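Local coordinates for protein polysaccharide deacetylase (Streptococcus pyogenes, PDB 6DQ3) that removes N-acetyl groups from the cell-wall linkage unit of streptococcal rhamnopolysaccharides, as a zinc-dependent deacetylase of carbohydrate esterase family 4, at residues Asp132-Val135 against Asn136-Leu140; Asn100-Thr104 against Gly105-Met109; Asp157-Asp160 against Lys161-Gln165; Leu182-Ala185 against Ala186-Tyr190; Tyr50-Pro54 against Glu55-Arg59. All coordinates share one frame; numbering follows the deposited sequence.

Interaction 1: Asp132-Val135 against Asn136-Leu140. With ZN (zinc ion), chain D; EDO (1,2-ethanediol), chain H.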
# COMPACT_ATOMS: atom_id res chain seq x y z
N ASP A 132 -2.49 3.77 -6.87
CA ASP A 132 -3.84 4.29 -7.01
C ASP A 132 -4.75 3.89 -5.86
O ASP A 132 -4.72 2.75 -5.40
CB ASP A 132 -4.44 3.82 -8.33
CG ASP A 132 -5.74 4.51 -8.65
OD1 ASP A 132 -6.79 4.09 -8.12
OD2 ASP A 132 -5.70 5.50 -9.41
N HIS A 133 -5.56 4.85 -5.40
CA HIS A 133 -6.59 4.59 -4.41
C HIS A 133 -7.87 5.35 -4.75
O HIS A 133 -8.60 5.80 -3.86
CB HIS A 133 -6.09 4.95 -3.01
CG HIS A 133 -6.78 4.22 -1.90
ND1 HIS A 133 -7.24 2.93 -2.02
CD2 HIS A 133 -7.06 4.60 -0.63
CE1 HIS A 133 -7.80 2.55 -0.89
NE2 HIS A 133 -7.70 3.54 -0.02
N THR A 134 -8.14 5.50 -6.06
CA THR A 134 -9.30 6.17 -6.65
C THR A 134 -9.23 7.69 -6.47
O THR A 134 -8.36 8.21 -5.77
CB THR A 134 -10.63 5.67 -6.08
OG1 THR A 134 -10.87 6.27 -4.79
CG2 THR A 134 -10.66 4.15 -5.97
N VAL A 135 -10.16 8.39 -7.12
CA VAL A 135 -10.22 9.85 -7.00
C VAL A 135 -10.90 10.26 -5.70
O VAL A 135 -10.35 11.04 -4.92
CB VAL A 135 -10.95 10.46 -8.22
CG1 VAL A 135 -11.03 11.98 -8.07
CG2 VAL A 135 -10.28 10.07 -9.52
N ASN A 136 -12.10 9.73 -5.45
CA ASN A 136 -12.92 10.19 -4.34
C ASN A 136 -13.14 9.14 -3.26
O ASN A 136 -13.87 9.41 -2.30
CB ASN A 136 -14.28 10.67 -4.89
CG ASN A 136 -14.14 11.86 -5.83
OD1 ASN A 136 -13.73 12.95 -5.41
ND2 ASN A 136 -14.48 11.66 -7.10
N HIS A 137 -12.51 7.97 -3.37
CA HIS A 137 -12.61 6.91 -2.37
C HIS A 137 -14.04 6.43 -2.17
O HIS A 137 -14.49 6.27 -1.03
CB HIS A 137 -12.03 7.41 -1.03
CG HIS A 137 -11.52 6.32 -0.13
ND1 HIS A 137 -12.30 5.74 0.85
CD2 HIS A 137 -10.30 5.74 -0.04
CE1 HIS A 137 -11.58 4.84 1.49
NE2 HIS A 137 -10.37 4.81 0.97
N PRO A 138 -14.78 6.16 -3.25
CA PRO A 138 -16.09 5.54 -3.10
C PRO A 138 -15.97 4.05 -2.81
O PRO A 138 -14.92 3.43 -2.98
CB PRO A 138 -16.74 5.76 -4.47
CG PRO A 138 -15.57 5.67 -5.42
CD PRO A 138 -14.43 6.36 -4.67
N ASP A 139 -17.08 3.48 -2.35
CA ASP A 139 -17.28 2.03 -2.40
C ASP A 139 -17.47 1.67 -3.87
O ASP A 139 -18.55 1.87 -4.44
CB ASP A 139 -18.47 1.62 -1.54
CG ASP A 139 -18.76 0.13 -1.60
OD1 ASP A 139 -18.19 -0.57 -2.45
OD2 ASP A 139 -19.57 -0.34 -0.77
N LEU A 140 -16.41 1.15 -4.50
CA LEU A 140 -16.45 0.87 -5.93
C LEU A 140 -17.58 -0.10 -6.27
O LEU A 140 -18.20 0.01 -7.33
CB LEU A 140 -15.10 0.29 -6.38
CG LEU A 140 -13.90 1.23 -6.43
CD1 LEU A 140 -12.60 0.48 -6.67
CD2 LEU A 140 -14.11 2.28 -7.52
ZN ZN D . -8.79 3.82 1.85
C1 EDO H . -11.67 15.71 -2.10
O1 EDO H . -12.33 16.77 -1.39
C2 EDO H . -12.67 14.99 -2.99
O2 EDO H . -11.95 14.06 -3.80
O HOH W 1 -9.77 4.06 4.00

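Interaction 2: Asn100-Thr104 against Gly105-Met109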
# COMPACT_ATOMS: atom_id res chain seq x y z
N ASN A 100 2.56 4.02 -1.14
CA ASN A 100 1.34 4.63 -0.63
C ASN A 100 0.28 4.69 -1.73
O ASN A 100 0.55 5.17 -2.84
CB ASN A 100 1.60 6.04 -0.09
CG ASN A 100 0.43 6.55 0.73
OD1 ASN A 100 -0.65 6.78 0.21
ND2 ASN A 100 0.65 6.70 2.03
N ASN A 101 -0.92 4.23 -1.40
CA ASN A 101 -2.04 4.22 -2.33
C ASN A 101 -2.84 5.50 -2.16
O ASN A 101 -3.44 5.73 -1.10
CB ASN A 101 -2.85 2.96 -2.08
CG ASN A 101 -2.01 1.71 -2.26
OD1 ASN A 101 -1.32 1.56 -3.27
ND2 ASN A 101 -2.01 0.83 -1.27
N VAL A 102 -2.87 6.32 -3.21
CA VAL A 102 -3.19 7.73 -3.10
C VAL A 102 -4.64 7.99 -3.51
O VAL A 102 -5.10 7.53 -4.57
CB VAL A 102 -2.24 8.59 -3.95
CG1 VAL A 102 -2.64 10.07 -3.86
CG2 VAL A 102 -0.79 8.38 -3.54
N ILE A 103 -5.34 8.77 -2.69
CA ILE A 103 -6.66 9.30 -3.01
C ILE A 103 -6.42 10.61 -3.74
O ILE A 103 -6.17 11.65 -3.12
CB ILE A 103 -7.50 9.50 -1.75
CG1 ILE A 103 -7.57 8.21 -0.93
CG2 ILE A 103 -8.89 10.00 -2.10
CD1 ILE A 103 -8.18 8.38 0.45
N THR A 104 -6.51 10.59 -5.07
CA THR A 104 -5.99 11.72 -5.84
C THR A 104 -6.84 12.97 -5.65
O THR A 104 -6.31 14.08 -5.75
CB THR A 104 -5.89 11.36 -7.32
OG1 THR A 104 -7.17 11.01 -7.84
CG2 THR A 104 -4.91 10.20 -7.51
N GLY A 105 -8.14 12.82 -5.38
CA GLY A 105 -8.99 13.99 -5.21
C GLY A 105 -8.59 14.86 -4.03
O GLY A 105 -8.65 16.09 -4.12
N LEU A 106 -8.20 14.24 -2.91
CA LEU A 106 -7.79 15.03 -1.75
C LEU A 106 -6.51 15.81 -2.04
O LEU A 106 -6.37 16.96 -1.62
CB LEU A 106 -7.59 14.11 -0.54
CG LEU A 106 -8.88 13.55 0.05
CD1 LEU A 106 -8.62 12.33 0.91
CD2 LEU A 106 -9.62 14.62 0.85
N THR A 107 -5.57 15.20 -2.77
CA THR A 107 -4.36 15.91 -3.15
C THR A 107 -4.66 17.03 -4.14
O THR A 107 -4.08 18.12 -4.05
CB THR A 107 -3.34 14.93 -3.74
OG1 THR A 107 -2.89 14.04 -2.71
CG2 THR A 107 -2.15 15.67 -4.32
N GLU A 108 -5.56 16.79 -5.08
CA GLU A 108 -5.89 17.82 -6.06
C GLU A 108 -6.65 18.97 -5.42
O GLU A 108 -6.54 20.11 -5.88
CB GLU A 108 -6.71 17.20 -7.20
CG GLU A 108 -6.84 18.09 -8.42
CD GLU A 108 -7.41 17.35 -9.62
OE1 GLU A 108 -7.34 16.11 -9.64
OE2 GLU A 108 -7.94 18.02 -10.54
N MET A 109 -7.40 18.71 -4.35
CA MET A 109 -8.14 19.73 -3.64
C MET A 109 -7.30 20.46 -2.59
O MET A 109 -7.79 21.38 -1.94
CB MET A 109 -9.37 19.12 -2.95
CG MET A 109 -10.50 18.76 -3.90
SD MET A 109 -11.00 20.13 -4.98
CE MET A 109 -11.51 21.35 -3.76
O HOH W 2 -4.46 12.36 -1.10
O HOH W 3 -7.88 13.20 -9.24

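Interaction 3: Asp157-Asp160 against Lys161-Gln165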
# COMPACT_ATOMS: atom_id res chain seq x y z
N ASP A 157 -4.55 8.50 -14.42
CA ASP A 157 -4.06 9.52 -15.34
C ASP A 157 -3.45 10.69 -14.59
O ASP A 157 -2.48 11.29 -15.06
CB ASP A 157 -5.19 10.01 -16.25
CG ASP A 157 -5.67 8.94 -17.21
OD1 ASP A 157 -4.91 7.98 -17.47
OD2 ASP A 157 -6.81 9.06 -17.72
N TYR A 158 -3.99 11.02 -13.42
CA TYR A 158 -3.45 12.10 -12.60
C TYR A 158 -2.07 11.76 -12.07
O TYR A 158 -1.12 12.54 -12.23
CB TYR A 158 -4.43 12.40 -11.46
CG TYR A 158 -4.01 13.50 -10.51
CD1 TYR A 158 -4.31 14.83 -10.77
CD2 TYR A 158 -3.33 13.20 -9.34
CE1 TYR A 158 -3.93 15.84 -9.88
CE2 TYR A 158 -2.95 14.20 -8.45
CZ TYR A 158 -3.25 15.51 -8.73
OH TYR A 158 -2.87 16.49 -7.83
N LEU A 159 -1.92 10.59 -11.45
CA LEU A 159 -0.61 10.19 -10.94
C LEU A 159 0.39 10.04 -12.08
O LEU A 159 1.54 10.48 -11.96
CB LEU A 159 -0.74 8.88 -10.15
CG LEU A 159 -1.61 8.95 -8.91
CD1 LEU A 159 -2.00 7.55 -8.45
CD2 LEU A 159 -0.90 9.69 -7.79
N ASP A 160 -0.03 9.41 -13.18
CA ASP A 160 0.88 9.21 -14.31
C ASP A 160 1.41 10.53 -14.84
O ASP A 160 2.60 10.65 -15.14
CB ASP A 160 0.17 8.46 -15.44
CG ASP A 160 -0.14 7.03 -15.08
OD1 ASP A 160 0.21 6.61 -13.97
OD2 ASP A 160 -0.74 6.32 -15.92
N LYS A 161 0.54 11.52 -14.99
CA LYS A 161 0.97 12.80 -15.54
C LYS A 161 1.73 13.61 -14.49
O LYS A 161 2.85 14.07 -14.75
CB LYS A 161 -0.24 13.58 -16.05
CG LYS A 161 0.11 14.91 -16.71
CD LYS A 161 -1.15 15.63 -17.20
CE LYS A 161 -0.80 16.95 -17.86
NZ LYS A 161 -2.01 17.65 -18.39
N GLN A 162 1.16 13.78 -13.30
CA GLN A 162 1.75 14.69 -12.32
C GLN A 162 3.04 14.14 -11.74
O GLN A 162 3.94 14.92 -11.39
CB GLN A 162 0.75 14.98 -11.20
CG GLN A 162 -0.53 15.64 -11.66
CD GLN A 162 -0.29 16.93 -12.41
OE1 GLN A 162 0.66 17.66 -12.12
NE2 GLN A 162 -1.13 17.21 -13.40
N LEU A 163 3.17 12.82 -11.61
CA LEU A 163 4.39 12.20 -11.13
C LEU A 163 5.20 11.56 -12.24
O LEU A 163 6.20 10.88 -11.96
CB LEU A 163 4.06 11.17 -10.05
CG LEU A 163 3.21 11.68 -8.88
CD1 LEU A 163 2.94 10.53 -7.90
CD2 LEU A 163 3.88 12.85 -8.17
N ASN A 164 4.81 11.75 -13.50
CA ASN A 164 5.57 11.30 -14.66
C ASN A 164 5.92 9.81 -14.54
O ASN A 164 7.09 9.42 -14.55
CB ASN A 164 6.83 12.14 -14.85
CG ASN A 164 7.53 11.86 -16.16
OD1 ASN A 164 6.91 11.39 -17.11
ND2 ASN A 164 8.83 12.14 -16.21
N GLN A 165 4.88 8.99 -14.47
CA GLN A 165 5.08 7.57 -14.20
C GLN A 165 4.00 6.76 -14.91
O GLN A 165 3.12 7.31 -15.59
CB GLN A 165 5.07 7.29 -12.70
CG GLN A 165 3.71 7.53 -12.03
CD GLN A 165 3.73 7.32 -10.53
OE1 GLN A 165 4.68 7.70 -9.85
NE2 GLN A 165 2.68 6.70 -10.00
O HOH W 4 3.38 9.17 -17.42

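Interaction 4: Leu182-Ala185 against Ala186-Tyr190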
# COMPACT_ATOMS: atom_id res chain seq x y z
N LEU A 182 -12.82 -5.77 -11.08
CA LEU A 182 -11.59 -6.43 -11.52
C LEU A 182 -11.49 -6.46 -13.03
O LEU A 182 -10.39 -6.33 -13.58
CB LEU A 182 -11.54 -7.85 -10.95
CG LEU A 182 -11.69 -7.93 -9.43
CD1 LEU A 182 -11.79 -9.39 -9.01
CD2 LEU A 182 -10.54 -7.23 -8.73
N GLN A 183 -12.61 -6.63 -13.73
CA GLN A 183 -12.58 -6.57 -15.19
C GLN A 183 -12.14 -5.19 -15.66
O GLN A 183 -11.32 -5.07 -16.57
CB GLN A 183 -13.95 -6.94 -15.76
CG GLN A 183 -14.40 -8.38 -15.45
CD GLN A 183 -15.91 -8.58 -15.58
OE1 GLN A 183 -16.65 -7.67 -15.92
NE2 GLN A 183 -16.36 -9.80 -15.29
N ILE A 184 -12.66 -4.14 -15.02
CA ILE A 184 -12.32 -2.78 -15.42
C ILE A 184 -10.85 -2.49 -15.11
O ILE A 184 -10.12 -1.95 -15.95
CB ILE A 184 -13.24 -1.77 -14.73
CG1 ILE A 184 -14.67 -1.88 -15.28
CG2 ILE A 184 -12.71 -0.35 -14.90
CD1 ILE A 184 -15.71 -1.08 -14.51
N ALA A 185 -10.40 -2.84 -13.91
CA ALA A 185 -9.00 -2.60 -13.55
C ALA A 185 -8.07 -3.22 -14.57
O ALA A 185 -7.06 -2.62 -14.96
CB ALA A 185 -8.72 -3.15 -12.15
N ALA A 186 -8.39 -4.43 -15.04
CA ALA A 186 -7.56 -5.08 -16.05
C ALA A 186 -7.56 -4.29 -17.35
O ALA A 186 -6.50 -4.10 -17.97
CB ALA A 186 -8.06 -6.51 -16.29
N ARG A 187 -8.73 -3.82 -17.79
CA ARG A 187 -8.81 -3.09 -19.05
C ARG A 187 -8.10 -1.75 -18.98
O ARG A 187 -7.67 -1.22 -20.01
CB ARG A 187 -10.28 -2.88 -19.44
CG ARG A 187 -10.97 -4.11 -20.00
CD ARG A 187 -12.26 -3.75 -20.74
NE ARG A 187 -13.23 -3.11 -19.87
CZ ARG A 187 -14.19 -3.75 -19.21
NH1 ARG A 187 -14.30 -5.07 -19.32
NH2 ARG A 187 -15.04 -3.08 -18.44
N LEU A 188 -7.99 -1.17 -17.79
CA LEU A 188 -7.27 0.07 -17.58
C LEU A 188 -5.77 -0.14 -17.39
O LEU A 188 -5.07 0.81 -17.04
CB LEU A 188 -7.84 0.80 -16.36
CG LEU A 188 -9.29 1.26 -16.46
CD1 LEU A 188 -9.76 1.87 -15.16
CD2 LEU A 188 -9.44 2.25 -17.61
N ASN A 189 -5.29 -1.36 -17.61
CA ASN A 189 -3.87 -1.69 -17.60
C ASN A 189 -3.25 -1.65 -16.21
O ASN A 189 -2.04 -1.46 -16.07
CB ASN A 189 -3.10 -0.78 -18.56
CG ASN A 189 -3.45 -1.04 -20.03
OD1 ASN A 189 -3.74 -0.12 -20.79
ND2 ASN A 189 -3.43 -2.31 -20.43
N TYR A 190 -4.05 -1.82 -15.16
CA TYR A 190 -3.50 -2.15 -13.85
C TYR A 190 -2.92 -3.56 -13.87
O TYR A 190 -3.49 -4.47 -14.47
CB TYR A 190 -4.57 -2.06 -12.78
CG TYR A 190 -4.91 -0.65 -12.38
CD1 TYR A 190 -4.09 0.07 -11.53
CD2 TYR A 190 -6.06 -0.04 -12.85
CE1 TYR A 190 -4.40 1.36 -11.17
CE2 TYR A 190 -6.38 1.24 -12.50
CZ TYR A 190 -5.55 1.94 -11.65
OH TYR A 190 -5.86 3.23 -11.28

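Interaction 5: Tyr50-Pro54 against Glu55-Arg59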
# COMPACT_ATOMS: atom_id res chain seq x y z
N TYR A 50 14.14 -7.99 2.06
CA TYR A 50 14.24 -7.14 0.88
C TYR A 50 12.90 -6.44 0.69
O TYR A 50 11.85 -7.09 0.65
CB TYR A 50 14.60 -8.00 -0.34
CG TYR A 50 14.79 -7.29 -1.66
CD1 TYR A 50 13.70 -6.80 -2.37
CD2 TYR A 50 16.05 -7.15 -2.21
CE1 TYR A 50 13.88 -6.16 -3.59
CE2 TYR A 50 16.24 -6.51 -3.42
CZ TYR A 50 15.15 -6.02 -4.11
OH TYR A 50 15.34 -5.39 -5.32
N PHE A 51 12.93 -5.11 0.60
CA PHE A 51 11.71 -4.31 0.52
C PHE A 51 11.36 -4.04 -0.94
O PHE A 51 12.12 -3.40 -1.66
CB PHE A 51 11.89 -3.00 1.29
CG PHE A 51 12.18 -3.20 2.75
CD1 PHE A 51 11.15 -3.42 3.64
CD2 PHE A 51 13.48 -3.15 3.23
CE1 PHE A 51 11.40 -3.62 4.98
CE2 PHE A 51 13.74 -3.34 4.58
CZ PHE A 51 12.70 -3.58 5.45
N LEU A 52 10.19 -4.52 -1.36
CA LEU A 52 9.84 -4.53 -2.77
C LEU A 52 9.10 -3.27 -3.20
O LEU A 52 8.37 -2.66 -2.42
CB LEU A 52 8.96 -5.75 -3.07
CG LEU A 52 9.49 -7.11 -2.65
CD1 LEU A 52 8.33 -8.10 -2.58
CD2 LEU A 52 10.56 -7.58 -3.62
N SER A 53 9.30 -2.90 -4.47
CA SER A 53 8.46 -1.94 -5.18
C SER A 53 7.30 -2.67 -5.86
O SER A 53 7.35 -3.89 -6.04
CB SER A 53 9.28 -1.20 -6.23
OG SER A 53 9.55 -2.06 -7.32
N PRO A 54 6.25 -1.94 -6.27
CA PRO A 54 5.16 -2.60 -7.01
C PRO A 54 5.65 -3.36 -8.24
O PRO A 54 5.21 -4.49 -8.49
CB PRO A 54 4.24 -1.43 -7.39
CG PRO A 54 4.51 -0.36 -6.35
CD PRO A 54 5.99 -0.50 -6.03
N GLU A 55 6.55 -2.76 -9.02
CA GLU A 55 7.08 -3.41 -10.21
C GLU A 55 7.74 -4.75 -9.86
O GLU A 55 7.62 -5.72 -10.62
CB GLU A 55 8.08 -2.48 -10.90
CG GLU A 55 7.47 -1.28 -11.63
CD GLU A 55 7.07 -0.12 -10.72
OE1 GLU A 55 7.48 -0.07 -9.54
OE2 GLU A 55 6.34 0.77 -11.21
N GLU A 56 8.43 -4.82 -8.73
CA GLU A 56 9.10 -6.05 -8.34
C GLU A 56 8.10 -7.11 -7.90
O GLU A 56 8.28 -8.30 -8.19
CB GLU A 56 10.12 -5.76 -7.24
CG GLU A 56 11.33 -4.98 -7.74
CD GLU A 56 12.26 -4.55 -6.62
OE1 GLU A 56 11.76 -4.14 -5.55
OE2 GLU A 56 13.49 -4.61 -6.81
N VAL A 57 7.04 -6.70 -7.21
CA VAL A 57 5.99 -7.65 -6.84
C VAL A 57 5.39 -8.28 -8.08
O VAL A 57 5.20 -9.51 -8.16
CB VAL A 57 4.92 -6.95 -5.98
CG1 VAL A 57 3.74 -7.88 -5.77
CG2 VAL A 57 5.51 -6.50 -4.65
N TYR A 58 5.07 -7.46 -9.08
CA TYR A 58 4.48 -7.98 -10.31
C TYR A 58 5.42 -8.95 -11.00
O TYR A 58 5.02 -10.04 -11.42
CB TYR A 58 4.12 -6.83 -11.25
CG TYR A 58 3.51 -7.29 -12.56
CD1 TYR A 58 2.26 -7.90 -12.58
CD2 TYR A 58 4.17 -7.11 -13.77
CE1 TYR A 58 1.69 -8.33 -13.77
CE2 TYR A 58 3.60 -7.54 -14.97
CZ TYR A 58 2.36 -8.14 -14.96
OH TYR A 58 1.79 -8.57 -16.14
N ARG A 59 6.69 -8.56 -11.16
CA ARG A 59 7.66 -9.45 -11.78
C ARG A 59 7.75 -10.76 -11.01
O ARG A 59 7.75 -11.85 -11.60
CB ARG A 59 9.03 -8.78 -11.85
CG ARG A 59 9.26 -7.98 -13.12
CD ARG A 59 10.74 -7.72 -13.36
NE ARG A 59 11.32 -6.82 -12.38
CZ ARG A 59 11.29 -5.49 -12.46
NH1 ARG A 59 10.70 -4.90 -13.49
NH2 ARG A 59 11.86 -4.75 -11.52

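Interaction 1: Asp132-Val135 against Asn136-Leu140
H133 and H137 meet at a zinc ion, each through its NE2. The metal lies 2.2 Å from H133 NE2 and 2.1 Å from H137 NE2. The two imidazoles form an offset edge-to-face pair, with planes at 78°. The edge of H137 is turned toward the face of H133, and the ring centroids are 4.7 Å apart. The two NE2 atoms come close because both bind the metal. Both rings start out anti to their backbone N (chi1 -155° in each), but their second torsions differ, and this contributes to the steep angle between the rings. On the far side of its ring, H133 ND1 is hydrogen-bonded to the backbone oxygen of A171, which fixes the ring's rotation and would probably make the imidazole a stronger donor to zinc.

T134 shapes the turn between the histidines. Its OG1 accepts a bond from H137 N at 2.8 Å, with a bent N-H...O angle of 133°. The same hydroxyl lies very close to H133 O, apparently donating to it. T134 CB points toward the following segment, and CG2 reaches L140 CD1 at 4.2 Å. D132 closes an Asx turn just before: its OD1 accepts from T134 N at 2.8 Å, from above the carboxylate plane. N136 leads outward, where its OD1 accepts from a bound 1,2-ethanediol.

D78 and a water at 2.4 Å from the zinc ion also belong to the metal site. This aspartate with two histidines, the latter on one loop after a strand, is the metal-binding triad of family 4 carbohydrate esterases.

Interaction 2: Asn100-Thr104 against Gly105-Met109
I103 and L106 touch through methyl groups, with I103 CG2 3.8 Å from L106 CD1. The two side chains lie side by side and point the same way. I103 is the N-cap residue, so this contact spans the first turn of helix 104-108. I103 O also takes a weak bond from L106 N. The regular helical bond follows one residue later, from E108 N to T104 O at 2.9 Å.

Two waters extend this first shell. One donates to I103 O at 2.7 Å and to T107 OG1 at 2.8 Å, tying the cap residue to the helix. T107 OG1 is also bonded to L115 O. The other water lies 2.7 Å from T104 OG1 and donates to E108 OE1 at 3.0 Å. T104 has its hydroxyl between the backbone N and the carbonyl carbon (chi1 60°), and the extended E108 chain brings its carboxylate round to the same water.

V102 CG1 lies 4.1 Å from T107 OG1, and the two side chains cross at about a right angle. Further out, S79 OG bonds to I103 N. Strand 98-102 runs between parallel strands 71-77 and 128-132. The short helix that follows packs against helices 117-124 and 145-162.

Interaction 3: Asp157-Asp160 against Lys161-Gln165
Y158 and Q162, one turn apart, meet near the end of helix 145-162, which a Schellman motif closes. The positive-phi residue of that motif is N164. Its signature bond runs from Q165 N back to D160 O at 2.9 Å, in the carbonyl plane and on a lone pair. The companion bond, N164 N to K161 O, is weak. Before it, ordinary helical bonds join K161 N to D157 O, Q162 N to Y158 O and L163 N to L159 O.

The aromatic contact is a CH-pi interaction. Q162 CG sits over the centre of one face of the Y158 ring, 3.9 Å from the centroid. It is set there by chi1 (-61°), which places CG beside the backbone N. A bend at chi2 then turns the amide, whose plane is inclined 39° to the ring.

Apolar packing comes from L159 and L163, whose side chains run side by side. L159 CD2 is 3.9 Å from L163 CD1. Helices 104-108 and 117-124 adjoin this end of the helix.

Polar groups near the terminus have further partners. D160 bonds to T167 and forms a salt bridge with K156, while Q165 OE1 bonds to K124. A water donates to both backbone oxygens across the turn, at 2.8 Å from D160 O and 2.6 Å from Q165 O.

Interaction 4: Leu182-Ala185 against Ala186-Tyr190
A Schellman motif ends helix 179-187, the helix of the beta-alpha-beta unit that joins strands 169-171 and 192-198. N189 has positive phi and lets the chain reverse. Y190 N then bonds back to A185 O at 3.1 Å, and N189 N to A186 O at 3.0 Å. A185 O also receives a weak bond from L188 N. Upstream, A186 N, R187 N and L188 N bond in normal helical fashion to L182 O, Q183 O and I184 O.

I184 and L188 are one turn apart and point the same way, with CG2 of I184 3.7 Å from CD1 of L188. Both also touch M152 of helix 145-162.

R187 folds back along the helix through a bend at chi3 (-61°). Its guanidinium lays one face over Q183 O and the CA of I184. NH2 reaches I184 CG1 at 3.4 Å, and NH1 lies 4.0 Å from Q183 CB.

Beyond the turn, Y190 presents its ring edge to A185 O, which lies in the ring plane, 3.5 Å from Y190 CD2. The same ring atom is 4.2 Å from A185 CB. Y190 OH is hydrogen-bonded to the backbone oxygen of M152.

The guanidinium makes no hydrogen bond to Q183 O, so its charge is perhaps only weakly favoured by that oxygen. A185 O carries the turn, gripped by one sound and one weak N-H bond.

Interaction 5: Tyr50-Pro54 against Glu55-Arg59
The chain leaves strand 50-51 extended and turns at S53 into helix 54-63, with V57 N bonding to S53 O at 3.1 Å. S53 is the N-cap and forms a capping box with E56. S53 OG accepts from E56 N at 3.3 Å. In return, E56 OE1 accepts from S53 N at 3.0 Å, in a nearly straight bond of 168°. The serine hydroxyl lies between its backbone N and carbonyl carbon (chi1 73°), facing the first turn. E56 is extended beyond CG, which carries its carboxylate back past the cap. S53 N meets OE1 on the anti side, close to the carboxylate plane.

The other oxygen of E56 is held by Y50. The tyrosine and glutamate side chains cross at about a right angle, their ring and carboxylate planes 49° apart, and the carboxylate stands at the ring edge. E56 OE1 has a further partner in K97, by a salt bridge. Both oxygens are therefore held, and the nearby lysine would be expected to favour the charged carboxylate.

L52 and V57 add an apolar contact, with L52 CD1 3.8 Å from V57 CG2. V57 also packs on W73 of strand 71-77, the next strand of this beta-alpha-beta unit. E55 OE1 lies 3.6 Å from S53 OG. Y50 OH donates a short hydrogen bond to E56 OE2, at 2.5 Å, on the syn side but tilted out of the carboxylate plane.

In the fold
Interaction 1 holds two of the three protein ligands of one zinc ion, with D78 the third, and interactions 2, 3 and 4 touch it. Interaction 2 is closest, with centres 9 Å apart. The loop of interaction 1 joins the start of helix 104-108 by probable backbone hydrogen bonds, V135 O to G105 N at 2.9 Å and T134 O to T104 N at 3.1 Å. Interaction 3 packs on interaction 2, with Y158 CD2 3.7 Å from T104 CB, and touches D132 through L159. Interaction 4 reaches interaction 1 through Y190 OH, which lies close to the D132 carboxylate. Interaction 5 touches none of them; its centre is about 23 Å from that of interaction 1.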